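Side-chain contacts in ribonucleoside triphosphate reductase (Lactobacillus leichmannii, PDB 1L1L), which catalyses the adenosylcobalamin-dependent reduction of ribonucleoside triphosphates to 2'-deoxyribonucleoside triphosphates as an allosterically regulated monomer: residues A[20-25]-A[426-431]; A[86-91]-A[432-437]; A[281-286]-A[305-310]; A[289-294]-A[298-303]. One frame throughout, in Å; residues are numbered along the deposited sequence.

Contact 1: A[20-25]-A[426-431]; sequences KPHWGK and PLIAEE
His-22 and Ile-428 bring the two backbones nearest, with 7.4 Å between their CA atoms: an irregular loop, 20-25, lies beside the short helix 426-431. The loop bends in an inverse gamma turn centred on His-22, whose imidazole is carried toward the helix while the chain runs on from helix 9-18 to helix 27-32. The main contact is a CH-pi interaction. The methyl CG2 of Ile-428 sits over one face of the imidazole, 4.0 Å from its centroid and displaced toward the CB side of the ring, where it meets His-22 CG at 3.7 Å. The other branch of the isoleucine reaches along the same face, CD1 approaching His-22 ND1 at 3.7 Å. CG of His-22 is anti to the backbone N (chi1 -171°), and the ring extends across to Ile-428. Helix 551-557 borders the contact: Ala-557 touches Ile-428 and its carbonyl O takes a weak hydrogen bond from His-22 ND1. At the more exposed end, the extended side chain of Glu-431 turns its carboxylate 33° from the imidazole plane, leaving OE1 3.9 Å from His-22 NE2.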
loop_
_atom_site.group_PDB
_atom_site.type_symbol
_atom_site.label_atom_id
_atom_site.label_comp_id
_atom_site.label_asym_id
_atom_site.label_seq_id
_atom_site.Cartn_x
_atom_site.Cartn_y
_atom_site.Cartn_z
ATOM N N LYS A 20 -19.575 -14.704 -15.488
ATOM C CA LYS A 20 -18.612 -15.672 -14.989
ATOM C C LYS A 20 -17.361 -14.900 -14.553
ATOM O O LYS A 20 -16.669 -14.314 -15.393
ATOM C CB LYS A 20 -18.242 -16.659 -16.095
ATOM C CG LYS A 20 -17.113 -17.618 -15.733
ATOM C CD LYS A 20 -16.665 -18.439 -16.938
ATOM C CE LYS A 20 -15.551 -19.407 -16.563
ATOM N NZ LYS A 20 -15.060 -20.180 -17.742
ATOM N N PRO A 21 -17.068 -14.879 -13.238
ATOM C CA PRO A 21 -15.887 -14.167 -12.734
ATOM C C PRO A 21 -14.649 -14.634 -13.469
ATOM O O PRO A 21 -14.431 -15.835 -13.612
ATOM C CB PRO A 21 -15.856 -14.550 -11.257
ATOM C CG PRO A 21 -17.318 -14.733 -10.931
ATOM C CD PRO A 21 -17.811 -15.508 -12.131
ATOM N N HIS A 22 -13.846 -13.685 -13.944
ATOM C CA HIS A 22 -12.628 -14.002 -14.671
ATOM C C HIS A 22 -11.495 -14.287 -13.680
ATOM O O HIS A 22 -10.556 -13.501 -13.554
ATOM C CB HIS A 22 -12.254 -12.825 -15.583
ATOM C CG HIS A 22 -11.135 -13.115 -16.533
ATOM N ND1 HIS A 22 -9.820 -13.213 -16.129
ATOM C CD2 HIS A 22 -11.132 -13.300 -17.873
ATOM C CE1 HIS A 22 -9.055 -13.440 -17.181
ATOM N NE2 HIS A 22 -9.826 -13.497 -18.252
ATOM N N TRP A 23 -11.603 -15.404 -12.966
ATOM C CA TRP A 23 -10.584 -15.790 -11.992
ATOM C C TRP A 23 -9.294 -16.228 -12.675
ATOM O O TRP A 23 -9.317 -16.872 -13.731
ATOM C CB TRP A 23 -11.066 -16.959 -11.127
ATOM C CG TRP A 23 -12.230 -16.685 -10.213
ATOM C CD1 TRP A 23 -13.448 -17.306 -10.239
ATOM C CD2 TRP A 23 -12.245 -15.826 -9.061
ATOM N NE1 TRP A 23 -14.212 -16.901 -9.170
ATOM C CE2 TRP A 23 -13.500 -15.994 -8.431
ATOM C CE3 TRP A 23 -11.318 -14.935 -8.496
ATOM C CZ2 TRP A 23 -13.854 -15.307 -7.264
ATOM C CZ3 TRP A 23 -11.670 -14.251 -7.331
ATOM C CH2 TRP A 23 -12.928 -14.442 -6.729
ATOM N N GLY A 24 -8.161 -15.885 -12.067
ATOM C CA GLY A 24 -6.891 -16.311 -12.615
ATOM C C GLY A 24 -6.706 -17.711 -12.061
ATOM O O GLY A 24 -7.499 -18.135 -11.219
ATOM N N LYS A 25 -5.693 -18.441 -12.516
ATOM C CA LYS A 25 -5.470 -19.790 -12.006
ATOM C C LYS A 25 -5.313 -19.819 -10.484
ATOM O O LYS A 25 -5.620 -20.827 -9.851
ATOM C CB LYS A 25 -4.241 -20.418 -12.671
ATOM C CG LYS A 25 -4.449 -20.799 -14.141
ATOM C CD LYS A 25 -5.495 -21.889 -14.295
ATOM C CE LYS A 25 -5.779 -22.182 -15.766
ATOM N NZ LYS A 25 -4.585 -22.750 -16.458
ATOM N N PRO A 426 -7.895 -3.450 -18.180
ATOM C CA PRO A 426 -8.373 -3.207 -19.548
ATOM C C PRO A 426 -8.711 -4.452 -20.372
ATOM O O PRO A 426 -9.827 -4.571 -20.884
ATOM C CB PRO A 426 -7.242 -2.387 -20.164
ATOM C CG PRO A 426 -6.796 -1.547 -19.006
ATOM C CD PRO A 426 -6.788 -2.532 -17.840
ATOM N N LEU A 427 -7.758 -5.368 -20.512
ATOM C CA LEU A 427 -7.997 -6.580 -21.289
ATOM C C LEU A 427 -9.200 -7.369 -20.782
ATOM O O LEU A 427 -10.080 -7.753 -21.563
ATOM C CB LEU A 427 -6.757 -7.474 -21.287
ATOM C CG LEU A 427 -6.800 -8.685 -22.224
ATOM C CD1 LEU A 427 -7.116 -8.229 -23.648
ATOM C CD2 LEU A 427 -5.458 -9.409 -22.185
ATOM N N ILE A 428 -9.249 -7.599 -19.473
ATOM C CA ILE A 428 -10.342 -8.354 -18.880
ATOM C C ILE A 428 -11.692 -7.637 -18.957
ATOM O O ILE A 428 -12.722 -8.261 -19.238
ATOM C CB ILE A 428 -10.021 -8.708 -17.416
ATOM C CG1 ILE A 428 -8.739 -9.552 -17.368
ATOM C CG2 ILE A 428 -11.181 -9.466 -16.796
ATOM C CD1 ILE A 428 -8.264 -9.866 -15.977
ATOM N N ALA A 429 -11.703 -6.334 -18.713
ATOM C CA ALA A 429 -12.955 -5.589 -18.780
ATOM C C ALA A 429 -13.549 -5.720 -20.188
ATOM O O ALA A 429 -14.742 -5.953 -20.347
ATOM C CB ALA A 429 -12.716 -4.127 -18.444
ATOM N N GLU A 430 -12.696 -5.580 -21.199
ATOM C CA GLU A 430 -13.110 -5.682 -22.596
ATOM C C GLU A 430 -13.645 -7.073 -22.927
ATOM O O GLU A 430 -14.667 -7.204 -23.602
ATOM C CB GLU A 430 -11.931 -5.356 -23.518
ATOM C CG GLU A 430 -11.504 -3.898 -23.488
ATOM C CD GLU A 430 -10.369 -3.605 -24.444
ATOM O OE1 GLU A 430 -10.251 -2.438 -24.873
ATOM O OE2 GLU A 430 -9.586 -4.529 -24.761
ATOM N N GLU A 431 -12.947 -8.103 -22.456
ATOM C CA GLU A 431 -13.354 -9.486 -22.690
ATOM C C GLU A 431 -14.671 -9.797 -21.967
ATOM O O GLU A 431 -15.391 -10.725 -22.348
ATOM C CB GLU A 431 -12.242 -10.443 -22.235
ATOM C CG GLU A 431 -10.928 -10.248 -22.997
ATOM C CD GLU A 431 -9.778 -11.074 -22.440
ATOM O OE1 GLU A 431 -9.530 -11.005 -21.215
ATOM O OE2 GLU A 431 -9.113 -11.786 -23.230
#

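Contact 2: A[86-91]-A[432-437]; sequences YKLIYG and QGWDLQ
Leu-88 and Trp-434 make the apolar part of this contact, between the last turns of helix 72-90 and the loop that leads into helix 436-450. Methyl CD1 of Leu-88 stands almost straight above the five-membered ring of the indole, 3.8 Å from its centroid and 11° off the normal, a clear CH-pi contact. The six-membered ring lies closer to the helix itself: CZ2 of Trp-434 comes within 3.4 Å of Leu-88 N and 3.5 Å of Leu-88 CB. Lys-87 lies at the ring edge, with its backbone C and the start of its extended side chain near CZ2; its CG is 3.9 Å from Trp-434 CZ2.

The direct polar contact is made at Gly-91. Gln-432 NE2 donates to Gly-91 O over 3.0 Å, with an N-H...O angle of 162°; the nitrogen lies in the carbonyl plane, on a lone pair, and the acceptor is nearly coplanar with the amide. A bend at chi2 (-73°) turns the amide to this position, and the same NE2 also donates to Lys-20 O, so two carbonyls fix the amide.

A water links the groups further. It donates to Lys-87 O and accepts from Trp-434 NE1, though at 2.5 Å from Trp-434 NE1 it is modelled implausibly close, and that bond is doubtful.

Gly-433, with positive phi, is the C-prime residue of the Schellman motif that ends helix 426-431, after which Trp-434 points toward helix 72-90.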
loop_
_atom_site.group_PDB
_atom_site.type_symbol
_atom_site.label_atom_id
_atom_site.label_comp_id
_atom_site.label_asym_id
_atom_site.label_seq_id
_atom_site.Cartn_x
_atom_site.Cartn_y
_atom_site.Cartn_z
ATOM N N TYR A 86 -21.550 -3.617 -9.325
ATOM C CA TYR A 86 -21.525 -5.013 -8.918
ATOM C C TYR A 86 -21.177 -5.931 -10.084
ATOM O O TYR A 86 -20.366 -6.849 -9.937
ATOM C CB TYR A 86 -22.873 -5.429 -8.322
ATOM C CG TYR A 86 -22.888 -6.848 -7.803
ATOM C CD1 TYR A 86 -22.881 -7.939 -8.674
ATOM C CD2 TYR A 86 -22.863 -7.100 -6.437
ATOM C CE1 TYR A 86 -22.840 -9.249 -8.189
ATOM C CE2 TYR A 86 -22.826 -8.396 -5.941
ATOM C CZ TYR A 86 -22.810 -9.461 -6.818
ATOM O OH TYR A 86 -22.730 -10.735 -6.314
ATOM N N LYS A 87 -21.792 -5.699 -11.243
ATOM C CA LYS A 87 -21.529 -6.537 -12.405
ATOM C C LYS A 87 -20.077 -6.436 -12.877
ATOM O O LYS A 87 -19.489 -7.422 -13.326
ATOM C CB LYS A 87 -22.476 -6.164 -13.555
ATOM C CG LYS A 87 -22.265 -6.981 -14.813
ATOM C CD LYS A 87 -23.314 -6.657 -15.890
ATOM C CE LYS A 87 -23.012 -7.398 -17.192
ATOM N NZ LYS A 87 -24.005 -7.126 -18.283
ATOM N N LEU A 88 -19.515 -5.237 -12.783
ATOM C CA LEU A 88 -18.140 -4.980 -13.193
ATOM C C LEU A 88 -17.117 -5.683 -12.297
ATOM O O LEU A 88 -16.217 -6.372 -12.786
ATOM C CB LEU A 88 -17.865 -3.475 -13.166
ATOM C CG LEU A 88 -16.430 -3.046 -13.464
ATOM C CD1 LEU A 88 -16.023 -3.474 -14.865
ATOM C CD2 LEU A 88 -16.321 -1.535 -13.306
ATOM N N ILE A 89 -17.275 -5.496 -10.994
ATOM C CA ILE A 89 -16.372 -6.080 -10.007
ATOM C C ILE A 89 -16.540 -7.587 -9.904
ATOM O O ILE A 89 -15.557 -8.317 -9.851
ATOM C CB ILE A 89 -16.590 -5.442 -8.620
ATOM C CG1 ILE A 89 -16.316 -3.933 -8.707
ATOM C CG2 ILE A 89 -15.658 -6.089 -7.585
ATOM C CD1 ILE A 89 -16.725 -3.169 -7.475
ATOM N N TYR A 90 -17.785 -8.057 -9.881
ATOM C CA TYR A 90 -18.047 -9.497 -9.794
ATOM C C TYR A 90 -17.321 -10.228 -10.903
ATOM O O TYR A 90 -16.828 -11.344 -10.704
ATOM C CB TYR A 90 -19.553 -9.785 -9.921
ATOM C CG TYR A 90 -19.926 -11.250 -9.806
ATOM C CD1 TYR A 90 -19.931 -11.898 -8.570
ATOM C CD2 TYR A 90 -20.254 -11.998 -10.939
ATOM C CE1 TYR A 90 -20.255 -13.258 -8.465
ATOM C CE2 TYR A 90 -20.575 -13.355 -10.847
ATOM C CZ TYR A 90 -20.571 -13.974 -9.613
ATOM O OH TYR A 90 -20.863 -15.318 -9.534
ATOM N N GLY A 91 -17.285 -9.606 -12.080
ATOM C CA GLY A 91 -16.633 -10.197 -13.231
ATOM C C GLY A 91 -15.126 -10.024 -13.218
ATOM O O GLY A 91 -14.423 -10.570 -14.072
ATOM N N GLN A 432 -14.987 -9.018 -20.932
ATOM C CA GLN A 432 -16.233 -9.196 -20.182
ATOM C C GLN A 432 -17.355 -8.359 -20.796
ATOM O O GLN A 432 -18.401 -8.158 -20.178
ATOM C CB GLN A 432 -16.052 -8.804 -18.715
ATOM C CG GLN A 432 -15.259 -9.822 -17.904
ATOM C CD GLN A 432 -16.060 -11.071 -17.614
ATOM O OE1 GLN A 432 -16.665 -11.649 -18.512
ATOM N NE2 GLN A 432 -16.069 -11.495 -16.356
ATOM N N GLY A 433 -17.110 -7.855 -22.003
ATOM C CA GLY A 433 -18.114 -7.077 -22.711
ATOM C C GLY A 433 -18.338 -5.645 -22.269
ATOM O O GLY A 433 -19.396 -5.064 -22.536
ATOM N N TRP A 434 -17.354 -5.055 -21.601
ATOM C CA TRP A 434 -17.511 -3.677 -21.152
ATOM C C TRP A 434 -16.884 -2.666 -22.106
ATOM O O TRP A 434 -15.970 -2.985 -22.870
ATOM C CB TRP A 434 -16.885 -3.482 -19.764
ATOM C CG TRP A 434 -17.656 -4.082 -18.622
ATOM C CD1 TRP A 434 -17.575 -5.365 -18.151
ATOM C CD2 TRP A 434 -18.612 -3.413 -17.795
ATOM N NE1 TRP A 434 -18.414 -5.530 -17.077
ATOM C CE2 TRP A 434 -19.064 -4.345 -16.839
ATOM C CE3 TRP A 434 -19.132 -2.109 -17.770
ATOM C CZ2 TRP A 434 -20.011 -4.018 -15.865
ATOM C CZ3 TRP A 434 -20.072 -1.784 -16.801
ATOM C CH2 TRP A 434 -20.502 -2.737 -15.860
ATOM N N ASP A 435 -17.403 -1.445 -22.069
ATOM C CA ASP A 435 -16.847 -0.349 -22.856
ATOM C C ASP A 435 -15.908 0.305 -21.841
ATOM O O ASP A 435 -16.365 0.760 -20.794
ATOM C CB ASP A 435 -17.945 0.636 -23.269
ATOM C CG ASP A 435 -17.422 2.062 -23.447
ATOM O OD1 ASP A 435 -16.429 2.261 -24.183
ATOM O OD2 ASP A 435 -18.020 2.985 -22.851
ATOM N N LEU A 436 -14.609 0.339 -22.140
ATOM C CA LEU A 436 -13.632 0.911 -21.209
ATOM C C LEU A 436 -13.978 2.304 -20.707
ATOM O O LEU A 436 -13.900 2.569 -19.510
ATOM C CB LEU A 436 -12.234 0.910 -21.825
ATOM C CG LEU A 436 -11.648 -0.485 -22.050
ATOM C CD1 LEU A 436 -10.195 -0.352 -22.459
ATOM C CD2 LEU A 436 -11.770 -1.324 -20.782
ATOM N N GLN A 437 -14.377 3.190 -21.613
ATOM C CA GLN A 437 -14.745 4.543 -21.223
ATOM C C GLN A 437 -15.746 4.504 -20.063
ATOM O O GLN A 437 -15.645 5.296 -19.127
ATOM C CB GLN A 437 -15.335 5.290 -22.429
ATOM C CG GLN A 437 -15.788 6.721 -22.144
ATOM C CD GLN A 437 -16.914 6.790 -21.122
ATOM O OE1 GLN A 437 -17.979 6.192 -21.312
ATOM N NE2 GLN A 437 -16.680 7.513 -20.027
HETATM O O HOH W 1 -18.473 -7.773 -16.018
#

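Contact 3: A[281-286]-A[305-310]; sequences LLDVNE and CNLIGK
Leu-307 meets Asp-283 and Val-284 where two helices consecutive in the chain, 275-289 and 298-313, cross steeply in a plain interhelical packing contact. The close part is apolar and centres on one leucine. Its CD1 methyl reaches the backbone of the other helix, 3.7 Å from both Asp-283 C and Val-284 N, and is flanked by Val-284 CG2 at 3.8 Å. CD2, the second branch, lies against Asp-283 CB at 3.8 Å, so the two methyls fork over the Asp-283 to Val-284 step. The aspartate stem stands roughly perpendicular to the leucine; the valine lies antiparallel to it. With chi1 at -72°, CG of Leu-307 is anti to the carbonyl carbon, and the fork extends toward helix 275-289. Neighbouring helices join the packing: Val-284 and Ile-308 both touch Asn-231 of helix 224-236, and Leu-307 touches His-346 of helix 340-347.

Toward Lys-310 the two helices meet more loosely and through water. The lysine side chain is fully extended, yet its NZ stops 5.0 Å from Asp-283 OD2, so the opposite charges do not make a direct salt bridge. A water stands between them, donating to the carboxylate and accepting from the ammonium group; its link to Asp-283 OD2 is modelled very short, 2.5 Å, and is uncertain in length. NZ also hydrogen-bonds the carbonyl O of His-345, while the water lies a longer 3.3 Å from Lys-310 NZ.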
loop_
_atom_site.group_PDB
_atom_site.type_symbol
_atom_site.label_atom_id
_atom_site.label_comp_id
_atom_site.label_asym_id
_atom_site.label_seq_id
_atom_site.Cartn_x
_atom_site.Cartn_y
_atom_site.Cartn_z
ATOM N N LEU A 281 8.752 1.467 23.210
ATOM C CA LEU A 281 8.854 2.623 24.092
ATOM C C LEU A 281 10.258 2.735 24.686
ATOM O O LEU A 281 10.782 3.836 24.853
ATOM C CB LEU A 281 7.829 2.528 25.221
ATOM C CG LEU A 281 6.372 2.699 24.782
ATOM C CD1 LEU A 281 5.453 2.224 25.906
ATOM C CD2 LEU A 281 6.100 4.155 24.415
ATOM N N LEU A 282 10.852 1.596 25.011
ATOM C CA LEU A 282 12.197 1.587 25.585
ATOM C C LEU A 282 13.220 2.029 24.553
ATOM O O LEU A 282 14.052 2.896 24.826
ATOM C CB LEU A 282 12.551 0.194 26.110
ATOM C CG LEU A 282 11.708 -0.264 27.310
ATOM C CD1 LEU A 282 12.104 -1.669 27.695
ATOM C CD2 LEU A 282 11.877 0.706 28.475
ATOM N N ASP A 283 13.150 1.443 23.360
ATOM C CA ASP A 283 14.076 1.803 22.294
ATOM C C ASP A 283 13.884 3.234 21.789
ATOM O O ASP A 283 14.855 3.924 21.467
ATOM C CB ASP A 283 13.961 0.800 21.148
ATOM C CG ASP A 283 14.462 -0.583 21.540
ATOM O OD1 ASP A 283 15.285 -0.678 22.482
ATOM O OD2 ASP A 283 14.051 -1.574 20.906
ATOM N N VAL A 284 12.633 3.685 21.721
ATOM C CA VAL A 284 12.327 5.037 21.279
ATOM C C VAL A 284 12.847 6.048 22.301
ATOM O O VAL A 284 13.203 7.188 21.965
ATOM C CB VAL A 284 10.790 5.215 21.099
ATOM C CG1 VAL A 284 10.417 6.677 21.042
ATOM C CG2 VAL A 284 10.355 4.524 19.817
ATOM N N ASN A 285 12.888 5.631 23.559
ATOM C CA ASN A 285 13.362 6.524 24.605
ATOM C C ASN A 285 14.887 6.630 24.493
ATOM O O ASN A 285 15.453 7.709 24.651
ATOM C CB ASN A 285 12.933 5.991 25.974
ATOM C CG ASN A 285 13.059 7.028 27.070
ATOM O OD1 ASN A 285 12.680 8.197 26.899
ATOM N ND2 ASN A 285 13.584 6.606 28.212
ATOM N N GLU A 286 15.547 5.516 24.198
ATOM C CA GLU A 286 17.000 5.530 24.058
ATOM C C GLU A 286 17.427 6.495 22.958
ATOM O O GLU A 286 18.273 7.367 23.180
ATOM C CB GLU A 286 17.536 4.133 23.743
ATOM C CG GLU A 286 17.438 3.164 24.904
ATOM C CD GLU A 286 18.128 1.844 24.624
ATOM O OE1 GLU A 286 17.669 1.111 23.719
ATOM O OE2 GLU A 286 19.136 1.546 25.308
ATOM N N CYS A 305 10.515 6.195 13.703
ATOM C CA CYS A 305 9.431 5.740 12.821
ATOM C C CYS A 305 9.553 4.248 12.553
ATOM O O CYS A 305 8.550 3.524 12.521
ATOM C CB CYS A 305 9.459 6.493 11.495
ATOM S SG CYS A 305 8.954 8.188 11.638
ATOM N N ASN A 306 10.785 3.781 12.365
ATOM C CA ASN A 306 11.029 2.372 12.119
ATOM C C ASN A 306 10.671 1.522 13.327
ATOM O O ASN A 306 10.113 0.436 13.175
ATOM C CB ASN A 306 12.501 2.119 11.770
ATOM C CG ASN A 306 12.910 2.711 10.424
ATOM O OD1 ASN A 306 14.060 2.543 9.997
ATOM N ND2 ASN A 306 11.977 3.409 9.747
ATOM N N LEU A 307 11.026 2.001 14.522
ATOM C CA LEU A 307 10.752 1.277 15.762
ATOM C C LEU A 307 9.238 1.134 15.942
ATOM O O LEU A 307 8.751 0.108 16.416
ATOM C CB LEU A 307 11.341 2.025 16.959
ATOM C CG LEU A 307 12.875 1.979 17.082
ATOM C CD1 LEU A 307 13.360 2.931 18.183
ATOM C CD2 LEU A 307 13.304 0.551 17.373
ATOM N N ILE A 308 8.523 2.181 15.564
ATOM C CA ILE A 308 7.065 2.188 15.648
ATOM C C ILE A 308 6.511 1.137 14.676
ATOM O O ILE A 308 5.720 0.260 15.065
ATOM C CB ILE A 308 6.515 3.594 15.301
ATOM C CG1 ILE A 308 6.948 4.594 16.381
ATOM C CG2 ILE A 308 4.977 3.559 15.174
ATOM C CD1 ILE A 308 6.536 6.038 16.122
ATOM N N GLY A 309 6.950 1.211 13.422
ATOM C CA GLY A 309 6.491 0.264 12.422
ATOM C C GLY A 309 6.779 -1.148 12.867
ATOM O O GLY A 309 5.967 -2.049 12.688
ATOM N N LYS A 310 7.946 -1.347 13.469
ATOM C CA LYS A 310 8.316 -2.665 13.951
ATOM C C LYS A 310 7.338 -3.167 15.028
ATOM O O LYS A 310 6.995 -4.349 15.069
ATOM C CB LYS A 310 9.727 -2.632 14.549
ATOM C CG LYS A 310 10.156 -3.953 15.155
ATOM C CD LYS A 310 11.410 -3.794 15.997
ATOM C CE LYS A 310 11.904 -5.153 16.465
ATOM N NZ LYS A 310 13.048 -4.996 17.397
HETATM O O HOH W 2 12.313 -2.504 19.407
#

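Contact 4: A[289-294]-A[298-303]; sequences NNKAGG and AVDAAD
Lys-291 NZ and Asp-300 OD2 form a salt bridge 2.7 Å long, and this one bond carries the contact between loop and helix. The ammonium group approaches OD2 by its syn lone pair, on the side of the second carboxylate oxygen, but it does not straddle the two: Asp-300 OD1 is 3.9 Å from Lys-291 NZ. The lysine is far from extended. Bends at chi2 (-55°) and chi4 (71°) fold it back so that its methylene groups also lie near the acceptor, CE at 3.6 Å and CG at 3.7 Å from Asp-300 OD2. The two side chains cross at a slant, and the aspartate is buried, so the lysine probably offsets its charge.

The same OD2 has a second partner, the backbone N of Thr-297. Asp-300 is in the first turn of helix 298-313, and a side chain there that accepts from the N-H just before the helix matches one half of a capping box, consistent with the Thr-x-x-Asp sequence. OD2 is thus gripped by a main-chain N-H and by an ammonium group, and the helix start should further stabilise its negative charge.

On the other side, the lysine sits where two turns overlap. A type I turn runs from Asn-289 to Ala-292 as the chain leaves helix 275-289, and a type II turn follows from Lys-291 to Gly-294, closed by Gly-294 N to Lys-291 O at 2.8 Å. Gly-293, at positive phi, occupies the third position of that second turn. Both Gly-293 and Gly-294 make backbone hydrogen bonds to Val-178, while the Asn-289 amide bonds to Ile-182 N and His-238 NE2 through OD1.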
loop_
_atom_site.group_PDB
_atom_site.type_symbol
_atom_site.label_atom_id
_atom_site.label_comp_id
_atom_site.label_asym_id
_atom_site.label_seq_id
_atom_site.Cartn_x
_atom_site.Cartn_y
_atom_site.Cartn_z
ATOM N N ASN A 289 16.972 9.852 24.374
ATOM C CA ASN A 289 17.908 10.129 25.469
ATOM C C ASN A 289 19.344 10.272 24.951
ATOM O O ASN A 289 20.060 11.190 25.348
ATOM C CB ASN A 289 17.866 9.018 26.530
ATOM C CG ASN A 289 16.628 9.086 27.413
ATOM O OD1 ASN A 289 15.902 10.084 27.416
ATOM N ND2 ASN A 289 16.393 8.025 28.182
ATOM N N ASN A 290 19.752 9.352 24.078
ATOM C CA ASN A 290 21.089 9.345 23.487
ATOM C C ASN A 290 21.450 10.679 22.835
ATOM O O ASN A 290 22.613 10.912 22.484
ATOM C CB ASN A 290 21.192 8.223 22.451
ATOM C CG ASN A 290 21.246 6.844 23.083
ATOM O OD1 ASN A 290 20.543 6.564 24.061
ATOM N ND2 ASN A 290 22.075 5.967 22.519
ATOM N N LYS A 291 20.456 11.546 22.670
ATOM C CA LYS A 291 20.662 12.859 22.078
ATOM C C LYS A 291 20.206 13.953 23.038
ATOM O O LYS A 291 19.970 15.094 22.638
ATOM C CB LYS A 291 19.902 12.980 20.751
ATOM C CG LYS A 291 20.474 12.131 19.624
ATOM C CD LYS A 291 21.949 12.437 19.405
ATOM C CE LYS A 291 22.499 11.718 18.182
ATOM N NZ LYS A 291 21.973 12.299 16.916
ATOM N N ALA A 292 20.078 13.595 24.312
ATOM C CA ALA A 292 19.663 14.546 25.333
ATOM C C ALA A 292 20.629 15.735 25.353
ATOM O O ALA A 292 21.845 15.555 25.466
ATOM C CB ALA A 292 19.636 13.867 26.690
ATOM N N GLY A 293 20.081 16.941 25.235
ATOM C CA GLY A 293 20.907 18.134 25.234
ATOM C C GLY A 293 21.402 18.477 23.841
ATOM O O GLY A 293 21.974 19.549 23.617
ATOM N N GLY A 294 21.173 17.557 22.906
ATOM C CA GLY A 294 21.590 17.750 21.526
ATOM C C GLY A 294 20.453 17.932 20.530
ATOM O O GLY A 294 19.406 18.509 20.847
ATOM N N ALA A 298 18.130 12.962 10.930
ATOM C CA ALA A 298 17.147 12.275 10.102
ATOM C C ALA A 298 17.204 10.801 10.447
ATOM O O ALA A 298 16.191 10.102 10.393
ATOM C CB ALA A 298 17.457 12.480 8.621
ATOM N N VAL A 299 18.394 10.328 10.807
ATOM C CA VAL A 299 18.560 8.933 11.164
ATOM C C VAL A 299 17.784 8.645 12.451
ATOM O O VAL A 299 17.141 7.602 12.568
ATOM C CB VAL A 299 20.050 8.562 11.357
ATOM C CG1 VAL A 299 20.165 7.152 11.904
ATOM C CG2 VAL A 299 20.791 8.645 10.020
ATOM N N ASP A 300 17.845 9.571 13.405
ATOM C CA ASP A 300 17.121 9.398 14.662
ATOM C C ASP A 300 15.620 9.438 14.390
ATOM O O ASP A 300 14.874 8.613 14.901
ATOM C CB ASP A 300 17.469 10.507 15.656
ATOM C CG ASP A 300 18.933 10.493 16.049
ATOM O OD1 ASP A 300 19.470 9.388 16.288
ATOM O OD2 ASP A 300 19.530 11.588 16.117
ATOM N N ALA A 301 15.187 10.411 13.594
ATOM C CA ALA A 301 13.767 10.543 13.265
ATOM C C ALA A 301 13.258 9.286 12.543
ATOM O O ALA A 301 12.172 8.777 12.859
ATOM C CB ALA A 301 13.543 11.770 12.407
ATOM N N ALA A 302 14.036 8.799 11.577
ATOM C CA ALA A 302 13.665 7.597 10.835
ATOM C C ALA A 302 13.722 6.364 11.738
ATOM O O ALA A 302 12.907 5.458 11.607
ATOM C CB ALA A 302 14.586 7.409 9.617
ATOM N N ASP A 303 14.694 6.310 12.651
ATOM C CA ASP A 303 14.778 5.162 13.558
ATOM C C ASP A 303 13.510 5.071 14.426
ATOM O O ASP A 303 12.980 3.989 14.647
ATOM C CB ASP A 303 16.004 5.267 14.484
ATOM C CG ASP A 303 17.266 4.656 13.879
ATOM O OD1 ASP A 303 17.149 3.723 13.051
ATOM O OD2 ASP A 303 18.385 5.096 14.262
#

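In the fold
The four contacts form two pairs on opposite sides of the chain's centre. Contacts 1 and 2 lie about 9 Å apart, centre to centre, and alternate along the sequence; together they bring 20-25 and 86-91, both in the ribonucleotide reductase alpha domain, against the continuous run 426-437. That run follows strand 421-424, which itself begins just after Cys-419, disulfide-bonded here to Cys-119, a pair that is probably the redox-active one. Contacts 3 and 4, about 11 Å apart between centres, share helix 298-313, contact 4 being nested within contact 3. Residues 281-286 belong to the B12-dependent insertion domain. Between contacts 2 and 4 the nearest atoms are still about 36 Å apart.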